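Local atomic coordinates of dehalogenase-like hydrolase (Ralstonia solanacearum, PDB entry 3UMB), a protein that probably catalyses the hydrolytic dehalogenation of small (S)-2-haloalkanoic acids to the corresponding (R)-2-hydroxyalkanoic acids. Residues 14-19 with 136-141; 23-28 with 34-39; 30-35 with 79-84; 63-68 with 94-99. One frame throughout, in Å; residues are numbered along the deposited sequence.

Contact 1: 14-19 with 136-141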
loop_
_atom_site.group_PDB
_atom_site.type_symbol
_atom_site.label_atom_id
_atom_site.label_comp_id
_atom_site.label_asym_id
_atom_site.label_seq_id
_atom_site.Cartn_x
_atom_site.Cartn_y
_atom_site.Cartn_z
ATOM N N THR A 14 13.784 -3.473 12.361
ATOM C CA THR A 14 14.084 -4.828 12.808
ATOM C C THR A 14 15.517 -4.798 13.364
ATOM O O THR A 14 15.768 -4.946 14.572
ATOM C CB THR A 14 13.938 -5.828 11.610
ATOM O OG1 THR A 14 12.601 -5.759 11.049
ATOM C CG2 THR A 14 14.285 -7.235 12.027
ATOM N N LEU A 15 16.454 -4.557 12.452
ATOM C CA LEU A 15 17.867 -4.504 12.782
ATOM C C LEU A 15 18.236 -3.097 13.186
ATOM O O LEU A 15 19.003 -2.909 14.150
ATOM C CB LEU A 15 18.697 -4.928 11.574
ATOM C CG LEU A 15 18.581 -6.414 11.267
ATOM C CD1 LEU A 15 19.331 -6.719 9.994
ATOM C CD2 LEU A 15 19.080 -7.247 12.459
ATOM N N PHE A 16 17.680 -2.150 12.424
ATOM C CA PHE A 16 17.965 -0.736 12.536
ATOM C C PHE A 16 16.794 0.103 13.082
ATOM O O PHE A 16 15.735 0.177 12.443
ATOM C CB PHE A 16 18.257 -0.151 11.155
ATOM C CG PHE A 16 19.205 -0.948 10.311
ATOM C CD1 PHE A 16 20.267 -1.646 10.864
ATOM C CD2 PHE A 16 19.051 -0.949 8.927
ATOM C CE1 PHE A 16 21.136 -2.361 10.044
ATOM C CE2 PHE A 16 19.921 -1.641 8.103
ATOM C CZ PHE A 16 20.963 -2.353 8.660
ATOM N N ASP A 17 17.007 0.795 14.203
ATOM C CA ASP A 17 16.012 1.748 14.738
ATOM C C ASP A 17 15.941 2.998 13.839
ATOM O O ASP A 17 16.922 3.774 13.754
ATOM C CB ASP A 17 16.341 2.104 16.216
ATOM C CG ASP A 17 15.165 2.769 16.980
ATOM O OD1 ASP A 17 14.231 3.326 16.336
ATOM O OD2 ASP A 17 15.196 2.738 18.247
ATOM N N VAL A 18 14.797 3.166 13.161
ATOM C CA VAL A 18 14.476 4.352 12.324
ATOM C C VAL A 18 14.145 5.587 13.223
ATOM O O VAL A 18 14.024 6.735 12.753
ATOM C CB VAL A 18 13.263 3.977 11.367
ATOM C CG1 VAL A 18 12.576 5.180 10.704
ATOM C CG2 VAL A 18 13.719 3.023 10.345
ATOM N N TYR A 19 14.001 5.356 14.535
ATOM C CA TYR A 19 13.623 6.432 15.461
ATOM C C TYR A 19 14.339 7.768 15.163
ATOM O O TYR A 19 13.689 8.835 15.121
ATOM C CB TYR A 19 13.834 6.020 16.935
ATOM C CG TYR A 19 13.277 7.043 17.870
ATOM C CD1 TYR A 19 12.009 6.876 18.427
ATOM C CD2 TYR A 19 13.988 8.217 18.162
ATOM C CE1 TYR A 19 11.462 7.847 19.261
ATOM C CE2 TYR A 19 13.455 9.192 18.992
ATOM C CZ TYR A 19 12.194 9.005 19.536
ATOM O OH TYR A 19 11.654 9.967 20.370
ATOM N N ALA A 136 26.637 0.656 12.866
ATOM C CA ALA A 136 26.015 -0.320 13.775
ATOM C C ALA A 136 26.893 -1.505 14.156
ATOM O O ALA A 136 26.511 -2.270 15.041
ATOM C CB ALA A 136 24.729 -0.839 13.191
ATOM N N GLY A 137 28.030 -1.687 13.490
ATOM C CA GLY A 137 29.001 -2.701 13.911
ATOM C C GLY A 137 28.606 -4.142 13.632
ATOM O O GLY A 137 29.040 -5.065 14.339
HETATM N N MSE A 138 27.791 -4.352 12.602
HETATM C CA MSE A 138 27.334 -5.720 12.293
HETATM C C MSE A 138 28.029 -6.322 11.062
HETATM O O MSE A 138 27.651 -7.423 10.605
HETATM C CB MSE A 138 25.824 -5.747 12.088
HETATM C CG MSE A 138 25.016 -5.344 13.301
HETATM SE SE MSE A 138 23.151 -5.333 12.797
HETATM C CE MSE A 138 23.013 -3.730 11.625
ATOM N N SER A 139 29.035 -5.606 10.533
ATOM C CA SER A 139 29.900 -6.135 9.462
ATOM C C SER A 139 30.503 -7.496 9.927
ATOM O O SER A 139 30.913 -7.636 11.084
ATOM C CB SER A 139 30.981 -5.099 9.087
ATOM O OG SER A 139 30.458 -3.762 8.965
ATOM N N GLY A 140 30.469 -8.505 9.049
ATOM C CA GLY A 140 30.955 -9.857 9.376
ATOM C C GLY A 140 29.921 -10.893 9.827
ATOM O O GLY A 140 30.121 -12.116 9.656
ATOM N N LEU A 141 28.806 -10.418 10.394
ATOM C CA LEU A 141 27.778 -11.307 10.973
ATOM C C LEU A 141 26.901 -11.917 9.897
ATOM O O LEU A 141 26.424 -13.038 10.049
ATOM C CB LEU A 141 26.926 -10.572 12.031
ATOM C CG LEU A 141 27.671 -10.181 13.334
ATOM C CD1 LEU A 141 28.420 -8.849 13.177
ATOM C CD2 LEU A 141 26.731 -10.109 14.529
#
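T14 OG1 is gripped twice, by D10 OD2 and by the backbone N of S180. T14 comes just before L15 and F16, the two residues that meet M138. The carbonyl O of T14 is also held, by R200 NH2 and N104 ND2. These bonds hold the loop that follows strand 6-9.

L15 and F16 reach M138 with carbon alone. L15 packs on the end of the selenomethionine, and its CB lies 4.5 Å from M138 CE. L15 CD2 is also 4.5 Å from M138 SE. This is loose apolar packing.

The layout is that of the HAD fold. Residues 14-19 run from the first strand of the Rossmann-like sheet to the flap, where strand 16-17 pairs with strand 99-100. Residues 136-141 link helix 126-134 to the edge strand 144-147.

M138 is extended at chi2 (176°) and bends at chi3. Its CE is modelled at the edge of the F16 ring, near the ring plane, but too close to F16 CE1, and this approach is doubtful. On its own side M138 also touches L108 of helix 104-112. Its carbonyl O accepts from L141 N at 3.2 Å.

Contact 2: 23-28 with 34-39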
loop_
_atom_site.group_PDB
_atom_site.type_symbol
_atom_site.label_atom_id
_atom_site.label_comp_id
_atom_site.label_asym_id
_atom_site.label_seq_id
_atom_site.Cartn_x
_atom_site.Cartn_y
_atom_site.Cartn_z
ATOM N N ALA A 23 12.963 12.154 15.158
ATOM C CA ALA A 23 13.574 13.159 16.055
ATOM C C ALA A 23 14.282 14.333 15.354
ATOM O O ALA A 23 14.250 15.467 15.823
ATOM C CB ALA A 23 14.542 12.459 17.001
ATOM N N ARG A 24 14.929 14.054 14.243
ATOM C CA ARG A 24 15.615 15.072 13.444
ATOM C C ARG A 24 14.646 15.858 12.529
ATOM O O ARG A 24 14.945 16.967 12.069
ATOM C CB ARG A 24 16.669 14.352 12.601
ATOM C CG ARG A 24 17.175 15.080 11.359
ATOM C CD ARG A 24 18.033 16.247 11.721
ATOM N NE ARG A 24 19.356 15.798 12.136
ATOM C CZ ARG A 24 20.316 16.610 12.563
ATOM N NH1 ARG A 24 20.096 17.930 12.652
ATOM N NH2 ARG A 24 21.496 16.100 12.906
ATOM N N ALA A 25 13.501 15.242 12.248
ATOM C CA ALA A 25 12.418 15.889 11.512
ATOM C C ALA A 25 11.863 17.027 12.376
ATOM O O ALA A 25 11.879 18.175 11.965
ATOM C CB ALA A 25 11.322 14.857 11.141
ATOM N N GLU A 26 11.445 16.695 13.592
ATOM C CA GLU A 26 11.074 17.683 14.619
ATOM C C GLU A 26 11.970 18.889 14.663
ATOM O O GLU A 26 11.490 19.993 14.830
ATOM C CB GLU A 26 11.106 17.062 16.023
ATOM C CG GLU A 26 9.806 16.391 16.492
ATOM C CD GLU A 26 8.580 17.344 16.469
ATOM O OE1 GLU A 26 8.792 18.599 16.539
ATOM O OE2 GLU A 26 7.423 16.807 16.375
ATOM N N GLN A 27 13.276 18.699 14.539
ATOM C CA GLN A 27 14.184 19.818 14.715
ATOM C C GLN A 27 14.176 20.746 13.526
ATOM O O GLN A 27 14.451 21.943 13.683
ATOM C CB GLN A 27 15.625 19.326 14.965
ATOM C CG GLN A 27 16.652 20.444 15.341
ATOM C CD GLN A 27 17.064 21.363 14.162
ATOM O OE1 GLN A 27 17.082 20.940 12.996
ATOM N NE2 GLN A 27 17.406 22.623 14.476
ATOM N N LEU A 28 13.945 20.215 12.328
ATOM C CA LEU A 28 13.927 21.073 11.145
ATOM C C LEU A 28 12.531 21.688 10.954
ATOM O O LEU A 28 12.401 22.724 10.303
ATOM C CB LEU A 28 14.327 20.288 9.893
ATOM C CG LEU A 28 15.745 19.684 9.809
ATOM C CD1 LEU A 28 15.669 18.223 9.338
ATOM C CD2 LEU A 28 16.729 20.509 8.919
ATOM N N GLU A 34 6.404 14.149 14.100
ATOM C CA GLU A 34 5.729 12.874 14.163
ATOM C C GLU A 34 4.774 12.737 12.957
ATOM O O GLU A 34 4.570 11.622 12.460
ATOM C CB GLU A 34 4.995 12.719 15.485
ATOM C CG GLU A 34 4.625 11.283 15.901
ATOM C CD GLU A 34 3.768 11.263 17.192
ATOM O OE1 GLU A 34 3.922 12.183 18.038
ATOM O OE2 GLU A 34 2.938 10.340 17.372
ATOM N N ALA A 35 4.215 13.869 12.491
ATOM C CA ALA A 35 3.317 13.876 11.331
ATOM C C ALA A 35 4.076 13.582 10.036
ATOM O O ALA A 35 3.625 12.743 9.241
ATOM C CB ALA A 35 2.580 15.200 11.216
ATOM N N LEU A 36 5.209 14.266 9.822
ATOM C CA LEU A 36 6.022 14.037 8.641
ATOM C C LEU A 36 6.468 12.577 8.564
ATOM O O LEU A 36 6.444 11.975 7.481
ATOM C CB LEU A 36 7.266 14.933 8.620
ATOM C CG LEU A 36 8.258 14.774 7.472
ATOM C CD1 LEU A 36 7.575 14.829 6.117
ATOM C CD2 LEU A 36 9.383 15.829 7.491
ATOM N N SER A 37 6.890 12.041 9.718
ATOM C CA SER A 37 7.615 10.794 9.744
ATOM C C SER A 37 6.596 9.706 9.457
ATOM O O SER A 37 6.815 8.874 8.586
ATOM C CB SER A 37 8.407 10.602 11.056
ATOM O OG SER A 37 7.593 10.084 12.079
ATOM N N VAL A 38 5.447 9.778 10.116
ATOM C CA VAL A 38 4.317 8.935 9.743
ATOM C C VAL A 38 3.923 9.010 8.250
ATOM O O VAL A 38 3.848 7.958 7.594
ATOM C CB VAL A 38 3.070 9.222 10.574
ATOM C CG1 VAL A 38 1.961 8.277 10.145
ATOM C CG2 VAL A 38 3.362 9.039 12.086
ATOM N N LEU A 39 3.651 10.223 7.718
ATOM C CA LEU A 39 3.212 10.361 6.323
ATOM C C LEU A 39 4.271 9.848 5.366
ATOM O O LEU A 39 3.955 9.218 4.378
ATOM C CB LEU A 39 2.823 11.805 5.971
ATOM C CG LEU A 39 2.298 12.080 4.573
ATOM C CD1 LEU A 39 1.145 11.139 4.240
ATOM C CD2 LEU A 39 1.939 13.590 4.406
#
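A25 and L36 face each other between two successive helices. Helices 19-28 and 33-54 follow each other through a short turn and pack at a steep crossing. They stand at the start of the helical cap domain that HAD-type haloacid dehalogenases carry above the Rossmann-like core. A25 CB meets one branch of L36, with CD2 at 4.2 Å. The small alanine lets the backbones come near, and A25 CA is 7.2 Å from S37 CA. L36 has CG anti to its backbone N (chi1 177°), and this sends the side chain across the gap.

The second touch is polar and lies toward the chain reversal. E26 bends at chi2 (-57°) and brings its carboxylate to the first turn of the facing helix. E26 OE2 comes to 3.6 Å from E34 N, too long to count as a bond. The two carboxylates keep apart, with E26 OE2 6.0 Å from E34 OE1.

Further out, L36 also packs on A75 and C76 of helix 64-78 and on F29, L79 and L81 of loops. A separate tie of helix 19-28 is the salt bridge from R24 NE to E94 OE1 on helix 85-96. The E26 carboxylate is held by N-H groups of the turn and of the first helical residue, which may favour its charged form. E26 OE1 takes a hydrogen bond from G31 N, and E26 OE2 a weak one from G33 N.

Contact 3: 30-35 with 79-84. With MG (magnesium ion), chain I.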
loop_
_atom_site.group_PDB
_atom_site.type_symbol
_atom_site.label_atom_id
_atom_site.label_comp_id
_atom_site.label_asym_id
_atom_site.label_seq_id
_atom_site.Cartn_x
_atom_site.Cartn_y
_atom_site.Cartn_z
ATOM N N PRO A 30 9.479 22.244 13.448
ATOM C CA PRO A 30 8.999 22.182 14.812
ATOM C C PRO A 30 7.475 22.022 14.862
ATOM O O PRO A 30 6.741 22.698 14.118
ATOM C CB PRO A 30 9.442 23.524 15.401
ATOM C CG PRO A 30 10.385 24.117 14.427
ATOM C CD PRO A 30 9.999 23.573 13.107
ATOM N N GLY A 31 7.037 21.113 15.726
ATOM C CA GLY A 31 5.645 20.694 15.808
ATOM C C GLY A 31 5.153 19.702 14.738
ATOM O O GLY A 31 4.029 19.246 14.833
ATOM N N LYS A 32 5.982 19.354 13.748
ATOM C CA LYS A 32 5.529 18.536 12.589
ATOM C C LYS A 32 6.354 17.261 12.303
ATOM O O LYS A 32 6.268 16.681 11.206
ATOM C CB LYS A 32 5.482 19.420 11.329
ATOM C CG LYS A 32 4.556 20.640 11.451
ATOM C CD LYS A 32 3.073 20.242 11.556
ATOM C CE LYS A 32 2.221 21.375 12.122
ATOM N NZ LYS A 32 2.518 22.680 11.432
ATOM N N GLY A 33 7.119 16.810 13.296
ATOM C CA GLY A 33 8.019 15.679 13.144
ATOM C C GLY A 33 7.294 14.348 13.152
ATOM O O GLY A 33 7.534 13.493 12.306
ATOM N N GLU A 34 6.404 14.149 14.100
ATOM C CA GLU A 34 5.729 12.874 14.163
ATOM C C GLU A 34 4.774 12.737 12.957
ATOM O O GLU A 34 4.570 11.622 12.460
ATOM C CB GLU A 34 4.995 12.719 15.485
ATOM C CG GLU A 34 4.625 11.283 15.901
ATOM C CD GLU A 34 3.768 11.263 17.192
ATOM O OE1 GLU A 34 3.922 12.183 18.038
ATOM O OE2 GLU A 34 2.938 10.340 17.372
ATOM N N ALA A 35 4.215 13.869 12.491
ATOM C CA ALA A 35 3.317 13.876 11.331
ATOM C C ALA A 35 4.076 13.582 10.036
ATOM O O ALA A 35 3.625 12.743 9.241
ATOM C CB ALA A 35 2.580 15.200 11.216
ATOM N N LEU A 79 2.147 18.504 3.709
ATOM C CA LEU A 79 2.127 18.958 5.077
ATOM C C LEU A 79 2.580 20.410 5.138
ATOM O O LEU A 79 2.754 20.964 6.232
ATOM C CB LEU A 79 3.063 18.084 5.934
ATOM C CG LEU A 79 2.580 16.725 6.467
ATOM C CD1 LEU A 79 3.708 16.054 7.227
ATOM C CD2 LEU A 79 1.322 16.908 7.343
ATOM N N ASN A 80 2.788 21.013 3.974
ATOM C CA ASN A 80 3.189 22.427 3.843
ATOM C C ASN A 80 4.477 22.821 4.568
ATOM O O ASN A 80 4.574 23.946 5.061
ATOM C CB ASN A 80 2.037 23.345 4.275
ATOM C CG ASN A 80 0.866 23.229 3.355
ATOM O OD1 ASN A 80 1.050 23.230 2.129
ATOM N ND2 ASN A 80 -0.348 23.128 3.919
ATOM N N LEU A 81 5.466 21.920 4.546
ATOM C CA LEU A 81 6.779 22.119 5.169
ATOM C C LEU A 81 7.885 22.623 4.214
ATOM O O LEU A 81 8.018 22.103 3.102
ATOM C CB LEU A 81 7.232 20.798 5.789
ATOM C CG LEU A 81 6.236 20.107 6.711
ATOM C CD1 LEU A 81 6.836 18.753 7.175
ATOM C CD2 LEU A 81 5.886 20.988 7.898
ATOM N N PRO A 82 8.706 23.620 4.653
ATOM C CA PRO A 82 9.804 24.188 3.836
ATOM C C PRO A 82 11.057 23.282 3.580
ATOM O O PRO A 82 12.147 23.530 4.121
ATOM C CB PRO A 82 10.192 25.458 4.606
ATOM C CG PRO A 82 9.806 25.209 5.975
ATOM C CD PRO A 82 8.552 24.369 5.913
ATOM N N LEU A 83 10.885 22.283 2.713
ATOM C CA LEU A 83 11.923 21.312 2.379
ATOM C C LEU A 83 12.618 21.696 1.075
ATOM O O LEU A 83 12.159 21.362 -0.008
ATOM C CB LEU A 83 11.328 19.897 2.249
ATOM C CG LEU A 83 12.311 18.752 1.934
ATOM C CD1 LEU A 83 12.644 17.958 3.211
ATOM C CD2 LEU A 83 11.751 17.844 0.851
ATOM N N GLY A 84 13.730 22.403 1.196
ATOM C CA GLY A 84 14.615 22.629 0.058
ATOM C C GLY A 84 15.828 21.694 0.153
ATOM O O GLY A 84 15.830 20.747 0.934
HETATM MG MG MG I . 1.455 22.261 -0.119
HETATM O O HOH W 1 1.824 21.332 8.414
#
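L79 on A35 and K32 on L81 make the packed part of this contact. L79 CD1 presses on the helix backbone, 3.8 Å from A35 C. The same methyl is 4.2 Å from A35 CB. L79 also packs on L36 and L39 of helix 33-54, which extends the apolar patch inward.

Beside it, K32 lies on L81 with the root of its side chain. K32 CB and CG are both 3.8 Å from L81 CD2. The lysine chain bends at chi2 (-67°) and again at chi4, and only its root lies on L81.

The contact joins two chain turns of the helical cap. K32 is the N-cap of helix 33-54. Residues 79-84 close helix 64-78 with a Schellman motif, in which N80 has positive phi (57°). L81 N bonds back to C76 O, and N80 N to A77 O. An inverse gamma turn follows at P82, with L83 N bonded to L81 O at 2.9 Å.

The outer side is looser and wet. A water lies between the segments, but its bond to K32 NZ is weak at 3.4 Å, and its place near L79 O is doubtful because that distance is too short. N80 is exposed and serves a magnesium ion. The metal is bound by N80 OD1 at 2.5 Å and by A77 O, the carbonyl that also takes part in the Schellman motif.

Contact 4: 63-68 with 94-99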
loop_
_atom_site.group_PDB
_atom_site.type_symbol
_atom_site.label_atom_id
_atom_site.label_comp_id
_atom_site.label_asym_id
_atom_site.label_seq_id
_atom_site.Cartn_x
_atom_site.Cartn_y
_atom_site.Cartn_z
ATOM N N PRO A 63 14.911 2.555 -7.491
ATOM C CA PRO A 63 15.544 2.071 -6.247
ATOM C C PRO A 63 14.978 2.761 -5.027
ATOM O O PRO A 63 14.515 3.889 -5.128
ATOM C CB PRO A 63 17.062 2.374 -6.417
ATOM C CG PRO A 63 17.253 2.851 -7.828
ATOM C CD PRO A 63 15.866 3.179 -8.436
ATOM N N PHE A 64 15.039 2.065 -3.902
ATOM C CA PHE A 64 14.366 2.420 -2.676
ATOM C C PHE A 64 14.757 3.802 -2.185
ATOM O O PHE A 64 13.957 4.472 -1.503
ATOM C CB PHE A 64 14.712 1.395 -1.616
ATOM C CG PHE A 64 13.823 1.414 -0.378
ATOM C CD1 PHE A 64 12.424 1.372 -0.477
ATOM C CD2 PHE A 64 14.370 1.445 0.886
ATOM C CE1 PHE A 64 11.633 1.338 0.638
ATOM C CE2 PHE A 64 13.543 1.453 2.047
ATOM C CZ PHE A 64 12.189 1.367 1.903
ATOM N N TRP A 65 15.979 4.203 -2.523
ATOM C CA TRP A 65 16.539 5.470 -2.125
ATOM C C TRP A 65 15.766 6.559 -2.766
ATOM O O TRP A 65 15.289 7.476 -2.101
ATOM C CB TRP A 65 18.000 5.594 -2.587
ATOM C CG TRP A 65 18.589 6.977 -2.305
ATOM C CD1 TRP A 65 18.653 8.046 -3.169
ATOM C CD2 TRP A 65 19.185 7.418 -1.085
ATOM N NE1 TRP A 65 19.246 9.123 -2.551
ATOM C CE2 TRP A 65 19.585 8.754 -1.270
ATOM C CE3 TRP A 65 19.440 6.803 0.142
ATOM C CZ2 TRP A 65 20.218 9.485 -0.270
ATOM C CZ3 TRP A 65 20.046 7.531 1.142
ATOM C CH2 TRP A 65 20.454 8.856 0.922
ATOM N N ASP A 66 15.650 6.446 -4.071
ATOM C CA ASP A 66 14.956 7.447 -4.857
ATOM C C ASP A 66 13.450 7.453 -4.548
ATOM O O ASP A 66 12.805 8.523 -4.591
ATOM C CB ASP A 66 15.237 7.228 -6.351
ATOM C CG ASP A 66 16.755 7.019 -6.649
ATOM O OD1 ASP A 66 17.525 7.997 -6.708
ATOM O OD2 ASP A 66 17.183 5.876 -6.800
ATOM N N VAL A 67 12.882 6.271 -4.262
ATOM C CA VAL A 67 11.498 6.193 -3.797
ATOM C C VAL A 67 11.359 6.911 -2.456
ATOM O O VAL A 67 10.310 7.484 -2.179
ATOM C CB VAL A 67 10.944 4.718 -3.691
ATOM C CG1 VAL A 67 9.571 4.693 -2.956
ATOM C CG2 VAL A 67 10.875 4.027 -5.132
ATOM N N THR A 68 12.406 6.860 -1.615
ATOM C CA THR A 68 12.341 7.448 -0.273
ATOM C C THR A 68 12.378 9.002 -0.413
ATOM O O THR A 68 11.731 9.719 0.304
ATOM C CB THR A 68 13.424 6.863 0.655
ATOM O OG1 THR A 68 13.138 5.487 0.917
ATOM C CG2 THR A 68 13.505 7.605 1.985
ATOM N N GLU A 94 20.531 11.426 7.403
ATOM C CA GLU A 94 20.051 10.759 8.566
ATOM C C GLU A 94 19.588 9.375 8.200
ATOM O O GLU A 94 19.797 8.439 8.964
ATOM C CB GLU A 94 18.907 11.539 9.199
ATOM C CG GLU A 94 18.734 11.187 10.626
ATOM C CD GLU A 94 19.778 11.809 11.506
ATOM O OE1 GLU A 94 20.285 12.912 11.160
ATOM O OE2 GLU A 94 20.079 11.186 12.545
ATOM N N TYR A 95 18.959 9.250 7.030
ATOM C CA TYR A 95 18.366 7.966 6.596
ATOM C C TYR A 95 19.460 6.972 6.229
ATOM O O TYR A 95 19.360 5.797 6.560
ATOM C CB TYR A 95 17.359 8.128 5.411
ATOM C CG TYR A 95 16.203 7.112 5.443
ATOM C CD1 TYR A 95 14.884 7.527 5.534
ATOM C CD2 TYR A 95 16.440 5.744 5.428
ATOM C CE1 TYR A 95 13.833 6.610 5.601
ATOM C CE2 TYR A 95 15.395 4.826 5.492
ATOM C CZ TYR A 95 14.098 5.268 5.575
ATOM O OH TYR A 95 13.069 4.357 5.634
ATOM N N ALA A 96 20.495 7.459 5.545
ATOM C CA ALA A 96 21.632 6.618 5.157
ATOM C C ALA A 96 22.228 5.896 6.337
ATOM O O ALA A 96 22.531 4.725 6.231
ATOM C CB ALA A 96 22.696 7.426 4.437
ATOM N N CYS A 97 22.338 6.571 7.472
ATOM C CA CYS A 97 23.156 6.076 8.569
ATOM C C CYS A 97 22.475 5.959 9.930
ATOM O O CYS A 97 22.503 6.891 10.733
ATOM C CB CYS A 97 24.402 6.940 8.675
ATOM S SG CYS A 97 25.861 6.042 8.084
ATOM N N LEU A 98 21.948 4.769 10.208
ATOM C CA LEU A 98 21.093 4.542 11.365
ATOM C C LEU A 98 21.737 3.623 12.385
ATOM O O LEU A 98 22.706 2.954 12.081
ATOM C CB LEU A 98 19.763 3.965 10.882
ATOM C CG LEU A 98 18.868 5.097 10.365
ATOM C CD1 LEU A 98 17.880 4.688 9.275
ATOM C CD2 LEU A 98 18.168 5.679 11.565
ATOM N N SER A 99 21.190 3.578 13.598
ATOM C CA SER A 99 21.766 2.722 14.631
ATOM C C SER A 99 20.841 1.551 14.987
ATOM O O SER A 99 19.626 1.576 14.749
ATOM C CB SER A 99 22.245 3.538 15.871
ATOM O OG SER A 99 21.247 3.770 16.855
#
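The helical cap domain of this HAD-family enzyme is joined here between the start of helix 64-78 and the end of helix 85-96. The main touch is a CH-pi contact between T68 and Y95. T68 CG2 sits over one face of the Y95 ring, 4.1 Å from its centroid and 29° off the ring normal. It leans to one edge of the face, where Y95 CD1 and CE1 are each 3.8 Å away.

The T68 side chain is set by its polar branch. OG1 lies beside the backbone N (chi1 -68°) and donates to F64 O one turn earlier at 2.7 Å. The donor is tilted 28° from the carbonyl plane. This directs CG2 across to the tyrosine. T68 OG1 also lies over the centre of the F64 ring, 4.1 Å above its plane.

Nearer the outside, W65 reaches A96 with the edge of its indole. W65 CZ3 is 4.2 Å from A96 CB, and the methyl lies near the ring plane. This touch is looser and partly exposed.

Q44 of helix 33-54 ties the buried polar ends together. Its NE2 bonds both T68 OG1 and Y95 OH, so the two hydroxyls share one amide group. M128 of helix 126-134 lies against F64, W65 and Y95. After helix 85-96 the chain runs to strand 99-100, where S99 pairs through its backbone with D17 of strand 16-17.

How the contacts relate
The chain opens contact 1 at 14-19, on the strand leading to the cap. Contact 2 then closes a short turn between helices 19-28 and 33-54. Contact 3 starts in the turn before that second helix and runs onto it, shares E34 and A35 with contact 2, and closes at 79-84. Contact 4 opens at 63-68, inside the loop of contact 3, and closes beyond it at 94-99, so the two cross. Contacts 2, 3 and 4 all nest inside contact 1, which closes last at 136-141. Contacts 2 to 4 tie cap helices together, while contact 1 belongs to the core. Strands 16-17 and 99-100 connect contacts 1 and 4.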